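Local atomic coordinates of putative isocitrate dehydrogenase, NAD-dependent (Methylococcus capsulatus, PDB entry 6LKY), a protein that probably catalyses the NAD-dependent oxidative decarboxylation of isocitrate, with magnesium as the likely metal cofactor. Residues 158-161 with 165-168; 188-193 with 199-204; 83-88 with 93-98. The protein carries 1 engineered substitution. All coordinates share one frame; numbering follows the deposited sequence.

Contact 1 of 3, residues 158-161 with 165-168; sequences FDYA and RRKK
Ala-161 and Arg-166 carry the hydrogen bonding of this contact: Arg-166 N donates to Ala-161 O at 2.7 Å, with an N-H...O angle of 151°, a backbone bond from residue i+5 back to i. Arg-165 N lies 3.0 Å from the same oxygen, but its angle is too poor for a hydrogen bond, so Ala-161 O has one donor across these segments. The chain can fold back this way because Arg-165 leaves helical geometry with a positive phi of 57°.

Apolar packing follows from that turn, which brings Ala-161 CB within 4.3 Å of Arg-166 CB. With CG anti to its carbonyl carbon (chi1 -72°) and the chain extended out to NE, Arg-166 runs toward the ring of Tyr-160, where its CD meets CE1 obliquely and loosely at 4.4 Å. Tyr-160 and Arg-166 both lean on Val-113 of strand 111-117, while Ala-161 and Arg-166 also touch Val-222 of strand 222-225.

The charged end of Arg-166 is satisfied beyond the two segments. Its NH1 forms a salt bridge with Asp-221 OD1 and its NH2 a hydrogen bond with Asn-111 OD1, which would fix the rotation of the guanidinium. The other oxygen of Asp-221 accepts the backbone N-H groups of Lys-167 and Lys-168 and so holds the chain as it leaves the turn.

Positive phi at the first non-helical residue, the wide 6→1 bond from Arg-166 N and a second bond back into the last turn together define a Schellman motif, which here closes helix 147-163 and leads into strand 168-173.

Contact 2 of 3, residues 188-193 with 199-204; sequences IGREIA and IEFDDR
Phe-201 is the first residue of segment 199-204 whose side chain packs on segment 188-193 of helix 181-193. The two elements run nearly antiparallel, their segment axes 170° apart in direction and 9.4 Å apart at closest approach. The Phe-201 side chain leaves the strand with CG anti to the backbone N (chi1 -178°), which lays the ring against the helix. Ala-193 CB sits over one ring face, displaced toward the rim, in a CH-pi contact 3.8 Å from the centroid of the Phe-201 ring; its nearest ring atom is Phe-201 CG at 3.5 Å. Gly-189 O also lies over the ring face, approaching Phe-201 CZ at 3.9 Å, and Arg-190 CG reaches the ring edge, 4.0 Å from Phe-201 CE2. With an alanine here the helix would probably lose the surface that Ala-193 CB and Gly-189 O rest on, and Arg-190 CG the ring edge beside it.

This is the helix-to-strand return of a beta-alpha-beta unit made of strand 168-173, helix 181-193 and strand 200-205; Phe-201 also touches Leu-171 of the first strand. Asp-202, one residue on, points away from the helix.

Asp-203 faces the helix again. Its OD2 takes Arg-190 NH2 in a salt bridge at 3.2 Å with a fairly straight N-H...O angle of 159°; the oxygen lies near the guanidinium plane, whereas the nitrogen comes from above the carboxylate plane. A water doubles the link, accepting from Arg-190 NE at 3.0 Å and donating to Asp-203 OD2 at 2.7 Å. The other carboxylate oxygen, OD1, bonds to His-173 NE2.

Contact 3 of 3, residues 83-88 with 93-98; sequences TLRQAL and NVRPAI. Engineered in segment 83-88: Leu-88 (natural residue Phe). With CIT (citric acid), chain E.
Arg-85 and Arg-95 meet at one carboxylate oxygen of a bound citrate, which was probably taken up from the crystallisation liquor. Citrate O1 accepts Arg-85 NH2 at 2.6 Å in a nearly straight bond (166°) and Arg-95 NH2 at 2.9 Å in a more bent one (132°). Arg-85 NH1 adds a second anchor, 3.0 Å from citrate O5, so this guanidinium holds two carboxylates of the ligand. Arg-85 NH2 and Arg-95 NH2 lie 3.9 Å apart, as two donors to one oxygen. Arg-85 NH2 also makes a salt bridge with Glu-260 OE2, from a residue that binds NAD as well, and Arg-95 NH1 bonds to Ser-234 OG. Arg-116 of this chain and Lys-174 of the second subunit also bind the citrate, consistent with a pocket built for the carboxylates of isocitrate.

One layer back, Asn-93 lies against both arginines. Its ND2 lies 3.6 Å above one face of the Arg-85 guanidinium, toward the rim, with the amide plane turned 55° from it and no hydrogen bond between them. Asn-93 OD1 receives a weak hydrogen bond from Arg-95 NE at 3.1 Å. Asn-93 ND2 in turn donates to Asn-118 OD1, which would keep the amide from flipping. Both arginine chains are extended from CG to NE, which brings both guanidinium groups to the citrate.

Arg-85 projects from helix 80-87, whose Leu-84 packs on Ile-58 of helix 52-61. Asn-93 and Arg-95 belong to strand 92-98, which lies between strands 248-252 and 111-117 and is antiparallel to both.

In the fold
Contacts 1 and 2 are centred 12 Å apart and touch directly: Phe-158 CZ packs 3.4 Å from Phe-201 CD1, and Lys-167 O lies 3.0 Å from Glu-200 N in a probable hydrogen bond. Contact 1 also reaches contact 3, centre to centre about 18 Å, through Tyr-160 CE2 and Val-94 CG1 at 3.9 Å. Contacts 2 and 3 do not touch, their nearest atoms being about 14 Å apart, yet strands 200-205 and 92-98 belong to the same mixed sheet. Contact 3 lines the citrate pocket, with the Arg-85 side chain about 4 Å from a bound NAD; Asp-203 of contact 2 stands about 8 Å from a bound NAD. Contact 1 lies away from these sites.

Contact 1 of 3, residues 158-161 with 165-168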
loop_
_atom_site.group_PDB
_atom_site.type_symbol
_atom_site.label_atom_id
_atom_site.label_comp_id
_atom_site.label_asym_id
_atom_site.label_seq_id
_atom_site.Cartn_x
_atom_site.Cartn_y
_atom_site.Cartn_z
ATOM N N PHE A 158 -12.335 -8.663 -16.152
ATOM C CA PHE A 158 -13.643 -9.333 -16.225
ATOM C C PHE A 158 -13.574 -10.644 -17.014
ATOM O O PHE A 158 -14.154 -11.660 -16.593
ATOM C CB PHE A 158 -14.682 -8.397 -16.837
ATOM C CG PHE A 158 -15.242 -7.394 -15.862
ATOM C CD1 PHE A 158 -16.189 -7.768 -14.931
ATOM C CD2 PHE A 158 -14.826 -6.078 -15.888
ATOM C CE1 PHE A 158 -16.716 -6.844 -14.046
ATOM C CE2 PHE A 158 -15.340 -5.150 -14.997
ATOM C CZ PHE A 158 -16.289 -5.535 -14.080
ATOM N N ASP A 159 -12.891 -10.639 -18.168
ATOM C CA ASP A 159 -12.724 -11.866 -18.948
ATOM C C ASP A 159 -12.007 -12.930 -18.136
ATOM O O ASP A 159 -12.373 -14.111 -18.188
ATOM C CB ASP A 159 -11.955 -11.597 -20.246
ATOM C CG ASP A 159 -12.732 -10.746 -21.223
ATOM O OD1 ASP A 159 -13.948 -10.570 -21.017
ATOM O OD2 ASP A 159 -12.126 -10.245 -22.199
ATOM N N TYR A 160 -10.991 -12.530 -17.362
ATOM C CA TYR A 160 -10.270 -13.482 -16.527
ATOM C C TYR A 160 -11.180 -14.051 -15.457
ATOM O O TYR A 160 -11.143 -15.254 -15.184
ATOM C CB TYR A 160 -9.051 -12.813 -15.884
ATOM C CG TYR A 160 -8.302 -13.705 -14.902
ATOM C CD1 TYR A 160 -8.707 -13.819 -13.565
ATOM C CD2 TYR A 160 -7.195 -14.438 -15.316
ATOM C CE1 TYR A 160 -8.030 -14.652 -12.682
ATOM C CE2 TYR A 160 -6.509 -15.260 -14.440
ATOM C CZ TYR A 160 -6.927 -15.362 -13.133
ATOM O OH TYR A 160 -6.226 -16.174 -12.282
ATOM N N ALA A 161 -11.986 -13.194 -14.826
ATOM C CA ALA A 161 -12.948 -13.665 -13.833
ATOM C C ALA A 161 -13.900 -14.708 -14.425
ATOM O O ALA A 161 -14.169 -15.735 -13.793
ATOM C CB ALA A 161 -13.720 -12.476 -13.256
ATOM N N ARG A 165 -13.866 -18.696 -13.619
ATOM C CA ARG A 165 -15.078 -18.941 -12.831
ATOM C C ARG A 165 -14.995 -18.267 -11.465
ATOM O O ARG A 165 -15.359 -18.843 -10.438
ATOM C CB ARG A 165 -15.374 -20.439 -12.695
ATOM C CG ARG A 165 -16.188 -21.009 -13.871
ATOM C CD ARG A 165 -17.643 -21.322 -13.477
ATOM N NE ARG A 165 -18.426 -21.879 -14.585
ATOM C CZ ARG A 165 -19.540 -21.341 -15.080
ATOM N NH1 ARG A 165 -20.041 -20.227 -14.560
ATOM N NH2 ARG A 165 -20.172 -21.932 -16.090
ATOM N N ARG A 166 -14.494 -17.041 -11.453
ATOM C CA ARG A 166 -14.536 -16.212 -10.262
ATOM C C ARG A 166 -15.757 -15.307 -10.331
ATOM O O ARG A 166 -16.390 -15.141 -11.374
ATOM C CB ARG A 166 -13.242 -15.406 -10.120
ATOM C CG ARG A 166 -12.088 -16.301 -9.722
ATOM C CD ARG A 166 -10.810 -15.557 -9.448
ATOM N NE ARG A 166 -9.781 -16.489 -9.003
ATOM C CZ ARG A 166 -9.425 -16.672 -7.738
ATOM N NH1 ARG A 166 -9.990 -15.962 -6.767
ATOM N NH2 ARG A 166 -8.483 -17.555 -7.448
ATOM N N LYS A 167 -16.117 -14.741 -9.194
ATOM C CA LYS A 167 -17.428 -14.134 -9.096
ATOM C C LYS A 167 -17.446 -12.626 -8.873
ATOM O O LYS A 167 -18.491 -12.018 -9.107
ATOM C CB LYS A 167 -18.262 -14.930 -8.080
ATOM C CG LYS A 167 -18.882 -16.079 -8.929
ATOM C CD LYS A 167 -19.367 -17.391 -8.318
ATOM C CE LYS A 167 -19.643 -17.403 -6.843
ATOM N NZ LYS A 167 -19.416 -18.785 -6.311
ATOM N N LYS A 168 -16.330 -11.993 -8.493
ATOM C CA LYS A 168 -16.337 -10.562 -8.197
ATOM C C LYS A 168 -15.054 -9.906 -8.699
ATOM O O LYS A 168 -13.952 -10.450 -8.536
ATOM C CB LYS A 168 -16.507 -10.302 -6.695
ATOM C CG LYS A 168 -16.427 -8.819 -6.288
ATOM C CD LYS A 168 -16.860 -8.633 -4.849
ATOM C CE LYS A 168 -16.028 -9.506 -3.915
ATOM N NZ LYS A 168 -16.350 -9.180 -2.503
#

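Contact 2 of 3, residues 188-193 with 199-204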
loop_
_atom_site.group_PDB
_atom_site.type_symbol
_atom_site.label_atom_id
_atom_site.label_comp_id
_atom_site.label_asym_id
_atom_site.label_seq_id
_atom_site.Cartn_x
_atom_site.Cartn_y
_atom_site.Cartn_z
ATOM N N ILE A 188 -14.408 4.496 -16.387
ATOM C CA ILE A 188 -14.362 3.471 -17.421
ATOM C C ILE A 188 -14.720 2.102 -16.845
ATOM O O ILE A 188 -15.452 1.324 -17.473
ATOM C CB ILE A 188 -12.985 3.477 -18.100
ATOM C CG1 ILE A 188 -12.860 4.727 -18.979
ATOM C CG2 ILE A 188 -12.796 2.203 -18.875
ATOM C CD1 ILE A 188 -11.449 5.044 -19.444
ATOM N N GLY A 189 -14.217 1.785 -15.646
ATOM C CA GLY A 189 -14.564 0.511 -15.031
ATOM C C GLY A 189 -16.057 0.359 -14.791
ATOM O O GLY A 189 -16.630 -0.712 -15.022
ATOM N N ARG A 190 -16.702 1.420 -14.300
ATOM C CA ARG A 190 -18.149 1.378 -14.096
ATOM C C ARG A 190 -18.889 1.163 -15.407
ATOM O O ARG A 190 -19.881 0.425 -15.453
ATOM C CB ARG A 190 -18.631 2.657 -13.411
ATOM C CG ARG A 190 -18.215 2.693 -11.963
ATOM C CD ARG A 190 -18.574 3.978 -11.277
ATOM N NE ARG A 190 -18.399 3.812 -9.840
ATOM C CZ ARG A 190 -18.405 4.810 -8.967
ATOM N NH1 ARG A 190 -18.559 6.060 -9.384
ATOM N NH2 ARG A 190 -18.248 4.557 -7.678
ATOM N N GLU A 191 -18.420 1.787 -16.489
ATOM C CA GLU A 191 -19.086 1.575 -17.771
ATOM C C GLU A 191 -18.910 0.136 -18.242
ATOM O O GLU A 191 -19.879 -0.523 -18.635
ATOM C CB GLU A 191 -18.571 2.573 -18.810
ATOM C CG GLU A 191 -19.190 3.954 -18.641
ATOM C CD GLU A 191 -18.422 5.067 -19.354
ATOM O OE1 GLU A 191 -18.762 6.248 -19.116
ATOM O OE2 GLU A 191 -17.486 4.773 -20.137
ATOM N N ILE A 192 -17.688 -0.392 -18.149
ATOM C CA ILE A 192 -17.422 -1.736 -18.656
ATOM C C ILE A 192 -18.119 -2.801 -17.812
ATOM O O ILE A 192 -18.500 -3.860 -18.331
ATOM C CB ILE A 192 -15.898 -1.959 -18.729
ATOM C CG1 ILE A 192 -15.318 -1.214 -19.941
ATOM C CG2 ILE A 192 -15.541 -3.462 -18.739
ATOM C CD1 ILE A 192 -13.806 -1.234 -20.020
ATOM N N ALA A 193 -18.326 -2.536 -16.515
ATOM C CA ALA A 193 -18.967 -3.522 -15.649
ATOM C C ALA A 193 -20.359 -3.894 -16.145
ATOM O O ALA A 193 -20.819 -5.022 -15.920
ATOM C CB ALA A 193 -19.045 -2.990 -14.216
ATOM N N ILE A 199 -20.940 -10.871 -13.534
ATOM C CA ILE A 199 -19.812 -10.656 -12.641
ATOM C C ILE A 199 -20.165 -9.516 -11.702
ATOM O O ILE A 199 -20.678 -8.470 -12.121
ATOM C CB ILE A 199 -18.500 -10.372 -13.383
ATOM C CG1 ILE A 199 -18.275 -11.414 -14.484
ATOM C CG2 ILE A 199 -17.340 -10.393 -12.375
ATOM C CD1 ILE A 199 -17.997 -12.827 -13.957
ATOM N N GLU A 200 -19.882 -9.748 -10.436
ATOM C CA GLU A 200 -20.220 -8.863 -9.345
ATOM C C GLU A 200 -19.191 -7.714 -9.433
ATOM O O GLU A 200 -17.999 -7.972 -9.629
ATOM C CB GLU A 200 -19.986 -9.756 -8.138
ATOM C CG GLU A 200 -21.229 -10.550 -7.704
ATOM C CD GLU A 200 -21.253 -11.078 -6.288
ATOM O OE1 GLU A 200 -20.198 -11.565 -5.811
ATOM O OE2 GLU A 200 -22.394 -11.350 -5.817
ATOM N N PHE A 201 -19.600 -6.449 -9.290
ATOM C CA PHE A 201 -18.646 -5.343 -9.437
ATOM C C PHE A 201 -18.747 -4.362 -8.279
ATOM O O PHE A 201 -19.846 -3.899 -7.959
ATOM C CB PHE A 201 -18.823 -4.569 -10.761
ATOM C CG PHE A 201 -17.808 -3.435 -10.946
ATOM C CD1 PHE A 201 -16.462 -3.711 -11.175
ATOM C CD2 PHE A 201 -18.205 -2.105 -10.862
ATOM C CE1 PHE A 201 -15.540 -2.685 -11.333
ATOM C CE2 PHE A 201 -17.293 -1.065 -11.021
ATOM C CZ PHE A 201 -15.954 -1.351 -11.253
ATOM N N ASP A 202 -17.601 -4.041 -7.657
ATOM C CA ASP A 202 -17.530 -2.932 -6.711
ATOM C C ASP A 202 -16.174 -2.224 -6.821
ATOM O O ASP A 202 -15.323 -2.580 -7.644
ATOM C CB ASP A 202 -17.849 -3.411 -5.282
ATOM C CG ASP A 202 -16.868 -4.432 -4.751
ATOM O OD1 ASP A 202 -15.842 -4.733 -5.399
ATOM O OD2 ASP A 202 -17.141 -4.953 -3.653
ATOM N N ASP A 203 -15.990 -1.185 -6.003
ATOM C CA ASP A 203 -14.779 -0.377 -6.036
ATOM C C ASP A 203 -14.366 0.011 -4.618
ATOM O O ASP A 203 -15.201 0.129 -3.720
ATOM C CB ASP A 203 -14.968 0.863 -6.928
ATOM C CG ASP A 203 -15.888 1.904 -6.303
ATOM O OD1 ASP A 203 -15.379 2.803 -5.600
ATOM O OD2 ASP A 203 -17.122 1.821 -6.509
ATOM N N ARG A 204 -13.064 0.211 -4.424
ATOM C CA ARG A 204 -12.517 0.561 -3.121
ATOM C C ARG A 204 -11.420 1.603 -3.284
ATOM O O ARG A 204 -10.648 1.557 -4.249
ATOM C CB ARG A 204 -11.934 -0.664 -2.399
ATOM C CG ARG A 204 -12.955 -1.685 -1.925
ATOM C CD ARG A 204 -13.835 -1.120 -0.818
ATOM N NE ARG A 204 -14.749 -2.120 -0.275
ATOM C CZ ARG A 204 -15.988 -2.326 -0.713
ATOM N NH1 ARG A 204 -16.474 -1.613 -1.721
ATOM N NH2 ARG A 204 -16.746 -3.256 -0.142
HETATM O O HOH W 1 -18.611 1.100 -8.605
HETATM O O HOH W 2 -20.424 -6.137 -13.681
#

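Contact 3 of 3, residues 83-88 with 93-98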
loop_
_atom_site.group_PDB
_atom_site.type_symbol
_atom_site.label_atom_id
_atom_site.label_comp_id
_atom_site.label_asym_id
_atom_site.label_seq_id
_atom_site.Cartn_x
_atom_site.Cartn_y
_atom_site.Cartn_z
ATOM N N THR A 83 10.586 -1.700 -18.955
ATOM C CA THR A 83 10.890 -1.572 -20.378
ATOM C C THR A 83 10.414 -2.796 -21.153
ATOM O O THR A 83 9.824 -2.661 -22.228
ATOM C CB THR A 83 12.382 -1.357 -20.593
ATOM O OG1 THR A 83 12.773 -0.102 -20.027
ATOM C CG2 THR A 83 12.709 -1.351 -22.074
ATOM N N LEU A 84 10.674 -3.998 -20.630
ATOM C CA LEU A 84 10.194 -5.216 -21.283
ATOM C C LEU A 84 8.669 -5.216 -21.387
ATOM O O LEU A 84 8.114 -5.438 -22.470
ATOM C CB LEU A 84 10.683 -6.447 -20.511
ATOM C CG LEU A 84 11.827 -7.345 -21.014
ATOM C CD1 LEU A 84 12.533 -6.824 -22.254
ATOM C CD2 LEU A 84 12.817 -7.581 -19.904
ATOM N N ARG A 85 7.976 -4.958 -20.264
ATOM C CA ARG A 85 6.511 -4.945 -20.274
ATOM C C ARG A 85 5.971 -3.988 -21.329
ATOM O O ARG A 85 5.017 -4.309 -22.045
ATOM C CB ARG A 85 5.966 -4.547 -18.896
ATOM C CG ARG A 85 6.229 -5.538 -17.798
ATOM C CD ARG A 85 6.153 -4.898 -16.426
ATOM N NE ARG A 85 6.404 -5.905 -15.390
ATOM C CZ ARG A 85 6.710 -5.630 -14.127
ATOM N NH1 ARG A 85 6.806 -4.369 -13.725
ATOM N NH2 ARG A 85 6.926 -6.621 -13.271
ATOM N N GLN A 86 6.576 -2.809 -21.442
ATOM C CA GLN A 86 6.072 -1.799 -22.372
ATOM C C GLN A 86 6.465 -2.084 -23.818
ATOM O O GLN A 86 5.644 -1.913 -24.725
ATOM C CB GLN A 86 6.562 -0.418 -21.951
ATOM C CG GLN A 86 5.960 0.013 -20.621
ATOM C CD GLN A 86 6.539 1.318 -20.103
ATOM O OE1 GLN A 86 7.601 1.754 -20.534
ATOM N NE2 GLN A 86 5.847 1.932 -19.159
ATOM N N ALA A 87 7.712 -2.510 -24.051
ATOM C CA ALA A 87 8.180 -2.814 -25.403
ATOM C C ALA A 87 7.421 -3.991 -26.011
ATOM O O ALA A 87 7.204 -4.031 -27.228
ATOM C CB ALA A 87 9.684 -3.106 -25.384
ATOM N N LEU A 88 6.984 -4.937 -25.182
ATOM C CA LEU A 88 6.238 -6.093 -25.655
ATOM C C LEU A 88 4.732 -5.942 -25.475
ATOM O O LEU A 88 3.999 -6.894 -25.741
ATOM C CB LEU A 88 6.723 -7.351 -24.938
ATOM C CG LEU A 88 8.199 -7.647 -25.186
ATOM C CD1 LEU A 88 8.746 -8.571 -24.099
ATOM C CD2 LEU A 88 8.339 -8.241 -26.566
ATOM N N ASN A 93 -0.802 -7.630 -15.805
ATOM C CA ASN A 93 0.085 -8.287 -14.850
ATOM C C ASN A 93 -0.817 -9.046 -13.883
ATOM O O ASN A 93 -1.551 -8.430 -13.109
ATOM C CB ASN A 93 0.971 -7.258 -14.146
ATOM C CG ASN A 93 2.133 -7.880 -13.372
ATOM O OD1 ASN A 93 2.079 -9.028 -12.942
ATOM N ND2 ASN A 93 3.204 -7.107 -13.204
ATOM N N VAL A 94 -0.807 -10.372 -13.972
ATOM C CA VAL A 94 -1.737 -11.246 -13.263
ATOM C C VAL A 94 -0.982 -11.922 -12.130
ATOM O O VAL A 94 -0.012 -12.651 -12.376
ATOM C CB VAL A 94 -2.353 -12.282 -14.220
ATOM C CG1 VAL A 94 -3.383 -13.141 -13.514
ATOM C CG2 VAL A 94 -2.950 -11.583 -15.457
ATOM N N ARG A 95 -1.409 -11.668 -10.891
ATOM C CA ARG A 95 -0.710 -12.139 -9.696
ATOM C C ARG A 95 -1.660 -12.851 -8.740
ATOM O O ARG A 95 -2.364 -12.191 -7.950
ATOM C CB ARG A 95 -0.004 -10.983 -9.002
ATOM C CG ARG A 95 1.165 -10.464 -9.830
ATOM C CD ARG A 95 1.781 -9.212 -9.254
ATOM N NE ARG A 95 3.024 -8.904 -9.947
ATOM C CZ ARG A 95 3.984 -8.139 -9.448
ATOM N NH1 ARG A 95 3.830 -7.563 -8.262
ATOM N NH2 ARG A 95 5.082 -7.940 -10.150
ATOM N N PRO A 96 -1.728 -14.185 -8.805
ATOM C CA PRO A 96 -2.535 -14.947 -7.837
ATOM C C PRO A 96 -1.870 -15.034 -6.474
ATOM O O PRO A 96 -0.654 -15.200 -6.361
ATOM C CB PRO A 96 -2.653 -16.342 -8.476
ATOM C CG PRO A 96 -2.167 -16.184 -9.919
ATOM C CD PRO A 96 -1.194 -15.037 -9.885
ATOM N N ALA A 97 -2.686 -14.907 -5.428
ATOM C CA ALA A 97 -2.271 -15.136 -4.045
ATOM C C ALA A 97 -3.288 -16.094 -3.428
ATOM O O ALA A 97 -4.422 -15.696 -3.131
ATOM C CB ALA A 97 -2.172 -13.830 -3.253
ATOM N N ILE A 98 -2.899 -17.364 -3.309
ATOM C CA ILE A 98 -3.742 -18.438 -2.787
ATOM C C ILE A 98 -2.965 -19.145 -1.681
ATOM O O ILE A 98 -1.828 -19.578 -1.899
ATOM C CB ILE A 98 -4.156 -19.420 -3.895
ATOM C CG1 ILE A 98 -4.729 -18.637 -5.079
ATOM C CG2 ILE A 98 -5.197 -20.415 -3.381
ATOM C CD1 ILE A 98 -5.041 -19.469 -6.282
HETATM C C1 CIT E . 7.888 -5.510 -10.003
HETATM O O1 CIT E . 7.496 -6.468 -10.697
HETATM O O2 CIT E . 7.298 -5.277 -8.921
HETATM C C2 CIT E . 9.041 -4.654 -10.487
HETATM C C3 CIT E . 8.974 -3.239 -9.932
HETATM O O7 CIT E . 9.280 -3.268 -8.525
HETATM C C4 CIT E . 9.927 -2.296 -10.642
HETATM C C5 CIT E . 11.335 -2.817 -10.653
HETATM O O3 CIT E . 11.911 -2.980 -11.744
HETATM O O4 CIT E . 11.935 -3.064 -9.582
HETATM C C6 CIT E . 7.593 -2.661 -10.113
HETATM O O5 CIT E . 6.867 -3.115 -11.029
HETATM O O6 CIT E . 7.189 -1.740 -9.356
#